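Local atomic coordinates of glycosyltransferase Gtf1 (Streptococcus gordonii, PDB entry 5E9T), a protein that belongs to the GT-B glycosyltransferases, with two Rossmann-like domains and an added extended beta-sheet domain, and associates with the stabilizing protein Gtf2. Residues H245-W258 with Q282-S294. The protein carries 1 engineered substitution. Numbering follows the deposited sequence.
Sequences HFSENASSDDYILW and QKRILEQQFQHYS
Gln-282, near the start of helix 280-293, runs extended past the His-245 ring, and its NE2 bonds weakly to the backbone oxygen of Ala-243. Ile-285 adds a looser apolar touch, its CG2 4.4 Å from CE1 of Phe-246. The next residue, Leu-286, meets the His-245 ring obliquely, CD1 3.4 Å from CD2, and the same methyl reaches CZ3 of Trp-258. Gln-289 carries the middle of the contact with both ends of its amide. OE1 accepts a bent hydrogen bond of 2.6 Å from NE2 of His-245, with the donor tilted from the carbonyl plane, which helps set the turn of both groups. NE2 sits 3.2 Å above the plane of the Phe-246 ring, over its centre, with the amide and ring planes 74° apart. Chi1 of -49° sets the Gln-289 chain anti to its carbonyl carbon, and the extended chain carries the amide to where it bridges the edge of His-245 and the face of Phe-246. Phe-290 meets Trp-258 obliquely, centroids 5.5 Å apart and planes at 52°; both rings also pack edge-to-face with Phe-266. His-292 places CE1 beside the backbone oxygen of Asp-253. Tyr-293 closes the helix: CB of Ile-256 stands over the ring centre in a CH-pi contact, 3.4 Å from the centroid, while OH is modelled as donating to the backbone oxygen of Ser-252, at a distance too short to be trusted. Beyond this face, Tyr-255 OH bonds to Pro-58 of the Gtf2 chain. The contact thus packs a short antiparallel hairpin, 246-247 with 257-258, against the helix joining strands 274-277 and 299-302 of the parallel Rossmann-like sheet in a GT-B fold.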
ATOM      1  N   HIS A 245       1.421 -34.415   3.868  1.00 36.35           N
ATOM      2  CA  HIS A 245       1.669 -33.068   4.352  1.00 31.00           C
ATOM      3  C   HIS A 245       3.142 -32.695   4.402  1.00 34.02           C
ATOM      4  O   HIS A 245       3.463 -31.591   4.855  1.00 40.45           O
ATOM      5  CB  HIS A 245       1.072 -32.923   5.746  1.00 33.17           C
ATOM      6  CG  HIS A 245       1.707 -33.831   6.751  1.00 40.18           C
ATOM      7  ND1 HIS A 245       1.648 -35.204   6.651  1.00 44.70           N
ATOM      8  CD2 HIS A 245       2.432 -33.565   7.861  1.00 44.09           C
ATOM      9  CE1 HIS A 245       2.303 -35.746   7.661  1.00 45.80           C
ATOM     10  NE2 HIS A 245       2.786 -34.772   8.413  1.00 45.63           N
ATOM     11  N   PHE A 246       4.048 -33.571   3.980  1.00 35.88           N
ATOM     12  CA  PHE A 246       5.458 -33.216   4.040  1.00 40.18           C
ATOM     13  C   PHE A 246       6.232 -34.001   2.993  1.00 45.29           C
ATOM     14  O   PHE A 246       5.816 -35.084   2.575  1.00 56.97           O
ATOM     15  CB  PHE A 246       6.035 -33.463   5.440  1.00 40.15           C
ATOM     16  CG  PHE A 246       6.373 -34.898   5.720  1.00 43.91           C
ATOM     17  CD1 PHE A 246       5.379 -35.817   6.013  1.00 44.29           C
ATOM     18  CD2 PHE A 246       7.693 -35.322   5.723  1.00 45.36           C
ATOM     19  CE1 PHE A 246       5.694 -37.141   6.284  1.00 43.45           C
ATOM     20  CE2 PHE A 246       8.011 -36.638   5.998  1.00 43.56           C
ATOM     21  CZ  PHE A 246       7.012 -37.550   6.274  1.00 39.65           C
ATOM     22  N   SER A 247       7.361 -33.431   2.575  1.00 45.33           N
ATOM     23  CA  SER A 247       8.289 -34.097   1.668  1.00 56.21           C
ATOM     24  C   SER A 247       9.355 -34.792   2.505  1.00 61.65           C
ATOM     25  O   SER A 247      10.192 -34.134   3.133  1.00 67.89           O
ATOM     26  CB  SER A 247       8.917 -33.097   0.701  1.00 59.49           C
ATOM     27  OG  SER A 247      10.011 -33.680   0.012  1.00 55.33           O
ATOM     28  N   GLU A 248       9.331 -36.125   2.501  1.00 58.86           N
ATOM     29  CA  GLU A 248      10.240 -36.885   3.349  1.00 58.20           C
ATOM     30  C   GLU A 248      11.641 -36.943   2.753  1.00 58.38           C
ATOM     31  O   GLU A 248      12.634 -36.880   3.485  1.00 67.10           O
ATOM     32  CB  GLU A 248       9.684 -38.290   3.567  1.00 63.68           C
ATOM     33  CG  GLU A 248      10.701 -39.341   3.912  1.00 70.24           C
ATOM     34  CD  GLU A 248      10.126 -40.733   3.753  1.00 74.34           C
ATOM     35  OE1 GLU A 248       9.682 -41.057   2.644  1.00 77.87           O
ATOM     36  OE2 GLU A 248      10.101 -41.490   4.732  1.00 76.68           O
ATOM     37  N   ASN A 249      11.738 -37.039   1.428  1.00 53.69           N
ATOM     38  CA  ASN A 249      13.043 -37.126   0.784  1.00 62.52           C
ATOM     39  C   ASN A 249      13.867 -35.865   1.002  1.00 59.70           C
ATOM     40  O   ASN A 249      15.100 -35.926   1.034  1.00 68.37           O
ATOM     41  CB  ASN A 249      12.866 -37.394  -0.709  1.00 76.07           C
ATOM     42  CG  ASN A 249      12.782 -38.869  -1.032  1.00 83.72           C
ATOM     43  OD1 ASN A 249      12.997 -39.280  -2.172  1.00 85.60           O
ATOM     44  ND2 ASN A 249      12.476 -39.679  -0.028  1.00 85.42           N
ATOM     45  N   ALA A 250      13.207 -34.721   1.149  1.00 52.17           N
ATOM     46  CA  ALA A 250      13.866 -33.438   1.337  1.00 48.36           C
ATOM     47  C   ALA A 250      14.009 -33.050   2.805  1.00 48.39           C
ATOM     48  O   ALA A 250      14.340 -31.897   3.100  1.00 47.12           O
ATOM     49  CB  ALA A 250      13.126 -32.349   0.567  1.00 44.05           C
ATOM     50  N   SER A 251      13.719 -33.961   3.726  1.00 48.32           N
ATOM     51  CA  SER A 251      13.787 -33.685   5.152  1.00 43.58           C
ATOM     52  C   SER A 251      14.962 -34.427   5.784  1.00 45.36           C
ATOM     53  O   SER A 251      15.735 -35.120   5.116  1.00 42.57           O
ATOM     54  CB  SER A 251      12.475 -34.071   5.838  1.00 38.87           C
ATOM     55  OG  SER A 251      11.373 -33.419   5.232  1.00 38.10           O
ATOM     56  N   SER A 252      15.092 -34.256   7.097  1.00 43.65           N
ATOM     57  CA  SER A 252      16.120 -34.906   7.896  1.00 41.60           C
ATOM     58  C   SER A 252      15.623 -34.944   9.334  1.00 44.37           C
ATOM     59  O   SER A 252      14.524 -34.478   9.641  1.00 38.17           O
ATOM     60  CB  SER A 252      17.458 -34.169   7.793  1.00 40.46           C
ATOM     61  OG  SER A 252      17.518 -33.106   8.731  1.00 37.87           O
ATOM     62  N   ASP A 253      16.445 -35.505  10.223  1.00 55.61           N
ATOM     63  CA  ASP A 253      16.147 -35.383  11.645  1.00 63.33           C
ATOM     64  C   ASP A 253      16.257 -33.936  12.106  1.00 55.46           C
ATOM     65  O   ASP A 253      15.624 -33.552  13.096  1.00 48.78           O
ATOM     66  CB  ASP A 253      17.080 -36.280  12.462  1.00 79.47           C
ATOM     67  CG  ASP A 253      16.370 -37.499  13.034  1.00 92.14           C
ATOM     68  OD1 ASP A 253      15.303 -37.876  12.506  1.00 95.89           O
ATOM     69  OD2 ASP A 253      16.881 -38.081  14.014  1.00 96.62           O
ATOM     70  N   ASP A 254      17.060 -33.125  11.409  1.00 54.34           N
ATOM     71  CA  ASP A 254      17.235 -31.722  11.774  1.00 54.08           C
ATOM     72  C   ASP A 254      16.114 -30.835  11.238  1.00 49.04           C
ATOM     73  O   ASP A 254      15.584 -29.988  11.965  1.00 48.84           O
ATOM     74  CB  ASP A 254      18.586 -31.218  11.266  1.00 67.32           C
ATOM     75  CG  ASP A 254      19.731 -31.620  12.165  1.00 75.06           C
ATOM     76  OD1 ASP A 254      19.500 -31.780  13.382  1.00 72.04           O
ATOM     77  OD2 ASP A 254      20.863 -31.770  11.656  1.00 81.08           O
ATOM     78  N   TYR A 255      15.741 -31.012   9.971  1.00 50.12           N
ATOM     79  CA  TYR A 255      14.858 -30.079   9.282  1.00 47.63           C
ATOM     80  C   TYR A 255      13.771 -30.839   8.542  1.00 47.42           C
ATOM     81  O   TYR A 255      14.062 -31.793   7.814  1.00 53.89           O
ATOM     82  CB  TYR A 255      15.640 -29.208   8.294  1.00 46.98           C
ATOM     83  CG  TYR A 255      16.602 -28.249   8.949  1.00 50.20           C
ATOM     84  CD1 TYR A 255      16.179 -27.387   9.952  1.00 51.15           C
ATOM     85  CD2 TYR A 255      17.938 -28.211   8.572  1.00 53.26           C
ATOM     86  CE1 TYR A 255      17.057 -26.508  10.553  1.00 51.09           C
ATOM     87  CE2 TYR A 255      18.824 -27.338   9.170  1.00 53.37           C
ATOM     88  CZ  TYR A 255      18.379 -26.489  10.160  1.00 53.26           C
ATOM     89  OH  TYR A 255      19.259 -25.617  10.758  1.00 56.52           O
ATOM     90  N   ILE A 256      12.529 -30.402   8.712  1.00 41.34           N
ATOM     91  CA  ILE A 256      11.382 -31.006   8.049  1.00 34.36           C
ATOM     92  C   ILE A 256      10.904 -30.062   6.957  1.00 35.56           C
ATOM     93  O   ILE A 256      10.894 -28.838   7.135  1.00 46.17           O
ATOM     94  CB  ILE A 256      10.258 -31.319   9.054  1.00 29.75           C
ATOM     95  CG1 ILE A 256       9.249 -32.285   8.449  1.00 30.75           C
ATOM     96  CG2 ILE A 256       9.569 -30.044   9.541  1.00 30.37           C
ATOM     97  CD1 ILE A 256       8.147 -32.614   9.400  1.00 38.00           C
ATOM     98  N   LEU A 257      10.533 -30.627   5.815  1.00 30.84           N
ATOM     99  CA  LEU A 257       9.994 -29.855   4.701  1.00 32.23           C
ATOM    100  C   LEU A 257       8.504 -30.151   4.602  1.00 35.08           C
ATOM    101  O   LEU A 257       8.108 -31.238   4.168  1.00 40.60           O
ATOM    102  CB  LEU A 257      10.710 -30.194   3.394  1.00 40.97           C
ATOM    103  CG  LEU A 257      10.272 -29.401   2.168  1.00 41.31           C
ATOM    104  CD1 LEU A 257      10.089 -27.945   2.519  1.00 36.39           C
ATOM    105  CD2 LEU A 257      11.282 -29.526   1.045  1.00 43.11           C
ATOM    106  N   TRP A 258       7.681 -29.183   4.987  1.00 35.54           N
ATOM    107  CA  TRP A 258       6.246 -29.362   4.866  1.00 28.88           C
ATOM    108  C   TRP A 258       5.826 -29.344   3.398  1.00 28.26           C
ATOM    109  O   TRP A 258       6.527 -28.819   2.525  1.00 21.87           O
ATOM    110  CB  TRP A 258       5.483 -28.262   5.609  1.00 24.99           C
ATOM    111  CG  TRP A 258       5.747 -28.128   7.083  1.00 25.48           C
ATOM    112  CD1 TRP A 258       6.199 -27.016   7.730  1.00 34.60           C
ATOM    113  CD2 TRP A 258       5.544 -29.123   8.096  1.00 24.56           C
ATOM    114  NE1 TRP A 258       6.300 -27.257   9.078  1.00 31.12           N
ATOM    115  CE2 TRP A 258       5.903 -28.543   9.328  1.00 25.89           C
ATOM    116  CE3 TRP A 258       5.100 -30.447   8.078  1.00 30.73           C
ATOM    117  CZ2 TRP A 258       5.833 -29.242  10.529  1.00 29.38           C
ATOM    118  CZ3 TRP A 258       5.027 -31.137   9.274  1.00 30.75           C
ATOM    119  CH2 TRP A 258       5.395 -30.534  10.481  1.00 30.01           C
ATOM    120  N   GLN A 282      -2.024 -40.962   9.699  1.00 55.50           N
ATOM    121  CA  GLN A 282      -1.472 -39.636   9.444  1.00 55.65           C
ATOM    122  C   GLN A 282      -1.554 -38.743  10.668  1.00 55.98           C
ATOM    123  O   GLN A 282      -0.708 -37.857  10.848  1.00 55.51           O
ATOM    124  CB  GLN A 282      -2.214 -38.993   8.276  1.00 63.67           C
ATOM    125  CG  GLN A 282      -1.570 -37.745   7.715  1.00 64.75           C
ATOM    126  CD  GLN A 282      -2.430 -37.114   6.643  1.00 63.00           C
ATOM    127  OE1 GLN A 282      -3.475 -37.657   6.278  1.00 73.17           O
ATOM    128  NE2 GLN A 282      -1.983 -35.988   6.109  1.00 57.94           N
ATOM    129  N   LYS A 283      -2.579 -38.941  11.493  1.00 55.07           N
ATOM    130  CA  LYS A 283      -2.694 -38.181  12.728  1.00 51.80           C
ATOM    131  C   LYS A 283      -1.471 -38.397  13.604  1.00 55.48           C
ATOM    132  O   LYS A 283      -0.885 -37.440  14.120  1.00 54.30           O
ATOM    133  CB  LYS A 283      -3.972 -38.586  13.457  1.00 52.41           C
ATOM    134  CG  LYS A 283      -4.372 -37.667  14.587  1.00 55.56           C
ATOM    135  CD  LYS A 283      -3.870 -38.182  15.922  1.00 56.26           C
ATOM    136  CE  LYS A 283      -4.787 -37.741  17.047  1.00 52.07           C
ATOM    137  NZ  LYS A 283      -6.175 -38.242  16.841  1.00 45.92           N
ATOM    138  N   ARG A 284      -1.048 -39.653  13.752  1.00 62.92           N
ATOM    139  CA  ARG A 284       0.097 -39.938  14.605  1.00 64.46           C
ATOM    140  C   ARG A 284       1.394 -39.419  13.993  1.00 62.71           C
ATOM    141  O   ARG A 284       2.231 -38.853  14.704  1.00 73.31           O
ATOM    142  CB  ARG A 284       0.179 -41.439  14.884  1.00 70.01           C
ATOM    143  CG  ARG A 284      -0.855 -41.931  15.898  1.00 78.12           C
ATOM    144  CD  ARG A 284      -0.696 -43.418  16.172  1.00 80.41           C
ATOM    145  NE  ARG A 284       0.046 -44.072  15.101  1.00 79.52           N
ATOM    146  CZ  ARG A 284      -0.492 -44.912  14.223  1.00 80.08           C
ATOM    147  NH1 ARG A 284      -1.781 -45.215  14.294  1.00 77.59           N
ATOM    148  NH2 ARG A 284       0.263 -45.452  13.277  1.00 84.23           N
ATOM    149  N   ILE A 285       1.573 -39.572  12.678  1.00 53.84           N
ATOM    150  CA  ILE A 285       2.810 -39.107  12.049  1.00 52.25           C
ATOM    151  C   ILE A 285       2.965 -37.602  12.239  1.00 52.09           C
ATOM    152  O   ILE A 285       3.944 -37.129  12.828  1.00 57.00           O
ATOM    153  CB  ILE A 285       2.850 -39.494  10.560  1.00 51.71           C
ATOM    154  CG1 ILE A 285       2.759 -41.009  10.403  1.00 54.41           C
ATOM    155  CG2 ILE A 285       4.135 -38.990   9.921  1.00 45.80           C
ATOM    156  CD1 ILE A 285       3.861 -41.761  11.125  1.00 59.44           C
ATOM    157  N   LEU A 286       1.980 -36.830  11.772  1.00 50.90           N
ATOM    158  CA  LEU A 286       2.035 -35.378  11.913  1.00 48.21           C
ATOM    159  C   LEU A 286       2.089 -34.956  13.376  1.00 51.74           C
ATOM    160  O   LEU A 286       2.700 -33.933  13.705  1.00 53.93           O
ATOM    161  CB  LEU A 286       0.829 -34.746  11.214  1.00 42.26           C
ATOM    162  CG  LEU A 286       0.496 -33.276  11.478  1.00 36.75           C
ATOM    163  CD1 LEU A 286       1.566 -32.354  10.911  1.00 38.11           C
ATOM    164  CD2 LEU A 286      -0.873 -32.943  10.905  1.00 34.60           C
ATOM    165  N   GLU A 287       1.473 -35.738  14.267  1.00 55.53           N
ATOM    166  CA  GLU A 287       1.479 -35.396  15.686  1.00 60.77           C
ATOM    167  C   GLU A 287       2.899 -35.332  16.239  1.00 60.92           C
ATOM    168  O   GLU A 287       3.221 -34.437  17.030  1.00 63.39           O
ATOM    169  CB  GLU A 287       0.646 -36.411  16.471  1.00 64.32           C
ATOM    170  CG  GLU A 287       0.256 -35.969  17.865  1.00 71.27           C
ATOM    171  CD  GLU A 287      -0.857 -36.817  18.442  1.00 81.50           C
ATOM    172  OE1 GLU A 287      -1.076 -37.930  17.923  1.00 81.80           O
ATOM    173  OE2 GLU A 287      -1.515 -36.369  19.405  1.00 89.33           O
ATOM    174  N   GLN A 288       3.758 -36.279  15.854  1.00 57.96           N
ATOM    175  CA  GLN A 288       5.114 -36.286  16.396  1.00 61.48           C
ATOM    176  C   GLN A 288       6.040 -35.334  15.648  1.00 62.34           C
ATOM    177  O   GLN A 288       6.869 -34.665  16.262  1.00 65.62           O
ATOM    178  CB  GLN A 288       5.686 -37.705  16.419  1.00 71.36           C
ATOM    179  CG  GLN A 288       4.831 -38.675  17.212  1.00 83.45           C
ATOM    180  CD  GLN A 288       4.299 -39.797  16.381  1.00 96.92           C
ATOM    181  OE1 GLN A 288       5.008 -40.384  15.556  1.00 93.21           O
ATOM    182  NE2 GLN A 288       3.029 -40.110  16.576  1.00109.10           N
ATOM    183  N   GLN A 289       5.934 -35.275  14.323  1.00 59.36           N
ATOM    184  CA  GLN A 289       6.752 -34.329  13.565  1.00 52.62           C
ATOM    185  C   GLN A 289       6.591 -32.921  14.108  1.00 51.81           C
ATOM    186  O   GLN A 289       7.556 -32.153  14.161  1.00 48.06           O
ATOM    187  CB  GLN A 289       6.397 -34.364  12.071  1.00 45.02           C
ATOM    188  CG  GLN A 289       6.337 -35.738  11.460  1.00 42.14           C
ATOM    189  CD  GLN A 289       5.924 -35.687  10.004  1.00 44.78           C
ATOM    190  OE1 GLN A 289       4.763 -35.908   9.675  1.00 50.75           O
ATOM    191  NE2 GLN A 289       6.881 -35.430   9.118  1.00 40.78           N
ATOM    192  N   PHE A 290       5.370 -32.565  14.501  1.00 52.31           N
ATOM    193  CA  PHE A 290       5.180 -31.359  15.291  1.00 52.32           C
ATOM    194  C   PHE A 290       6.071 -31.392  16.527  1.00 57.42           C
ATOM    195  O   PHE A 290       6.996 -30.585  16.655  1.00 55.96           O
ATOM    196  CB  PHE A 290       3.704 -31.194  15.657  1.00 54.24           C
ATOM    197  CG  PHE A 290       2.939 -30.343  14.678  1.00 55.00           C
ATOM    198  CD1 PHE A 290       3.521 -29.208  14.134  1.00 53.23           C
ATOM    199  CD2 PHE A 290       1.654 -30.680  14.289  1.00 53.98           C
ATOM    200  CE1 PHE A 290       2.830 -28.420  13.231  1.00 48.54           C
ATOM    201  CE2 PHE A 290       0.960 -29.895  13.385  1.00 50.64           C
ATOM    202  CZ  PHE A 290       1.549 -28.764  12.858  1.00 49.69           C
ATOM    203  N   GLN A 291       5.850 -32.364  17.416  1.00 61.79           N
ATOM    204  CA  GLN A 291       6.633 -32.440  18.650  1.00 57.49           C
ATOM    205  C   GLN A 291       8.136 -32.364  18.389  1.00 48.75           C
ATOM    206  O   GLN A 291       8.867 -31.692  19.124  1.00 46.12           O
ATOM    207  CB  GLN A 291       6.296 -33.723  19.411  1.00 58.58           C
ATOM    208  CG  GLN A 291       7.019 -33.848  20.739  1.00 62.75           C
ATOM    209  CD  GLN A 291       6.915 -32.582  21.567  1.00 72.99           C
ATOM    210  OE1 GLN A 291       7.894 -31.853  21.732  1.00 78.97           O
ATOM    211  NE2 GLN A 291       5.724 -32.312  22.089  1.00 75.54           N
ATOM    212  N   HIS A 292       8.619 -33.044  17.347  1.00 44.75           N
ATOM    213  CA  HIS A 292      10.060 -33.096  17.109  1.00 48.30           C
ATOM    214  C   HIS A 292      10.601 -31.778  16.553  1.00 50.63           C
ATOM    215  O   HIS A 292      11.510 -31.173  17.133  1.00 45.72           O
ATOM    216  CB  HIS A 292      10.390 -34.247  16.158  1.00 50.58           C
ATOM    217  CG  HIS A 292      11.858 -34.478  15.979  1.00 55.32           C
ATOM    218  ND1 HIS A 292      12.395 -35.012  14.826  1.00 65.24           N
ATOM    219  CD2 HIS A 292      12.904 -34.253  16.810  1.00 53.76           C
ATOM    220  CE1 HIS A 292      13.707 -35.102  14.953  1.00 65.29           C
ATOM    221  NE2 HIS A 292      14.040 -34.646  16.148  1.00 60.93           N
ATOM    222  N   TYR A 293      10.050 -31.317  15.425  1.00 55.38           N
ATOM    223  CA  TYR A 293      10.719 -30.284  14.635  1.00 47.40           C
ATOM    224  C   TYR A 293      10.468 -28.878  15.163  1.00 44.29           C
ATOM    225  O   TYR A 293      11.374 -28.039  15.151  1.00 45.58           O
ATOM    226  CB  TYR A 293      10.289 -30.392  13.178  1.00 39.63           C
ATOM    227  CG  TYR A 293      10.875 -31.607  12.517  1.00 47.05           C
ATOM    228  CD1 TYR A 293      10.211 -32.825  12.551  1.00 50.94           C
ATOM    229  CD2 TYR A 293      12.113 -31.549  11.896  1.00 50.10           C
ATOM    230  CE1 TYR A 293      10.751 -33.944  11.959  1.00 51.65           C
ATOM    231  CE2 TYR A 293      12.660 -32.662  11.297  1.00 51.49           C
ATOM    232  CZ  TYR A 293      11.975 -33.858  11.332  1.00 50.17           C
ATOM    233  OH  TYR A 293      12.514 -34.976  10.741  1.00 48.13           O
ATOM    234  N   SER A 294       9.237 -28.588  15.568  1.00 36.28           N
ATOM    235  CA  SER A 294       8.902 -27.355  16.270  1.00 43.40           C
ATOM    236  C   SER A 294       8.000 -27.744  17.422  1.00 56.45           C
ATOM    237  O   SER A 294       6.869 -28.167  17.168  1.00 60.41           O
ATOM    238  CB  SER A 294       8.166 -26.395  15.338  1.00 47.24           C
ATOM    239  OG  SER A 294       6.881 -26.932  15.038  1.00 48.55           O
TER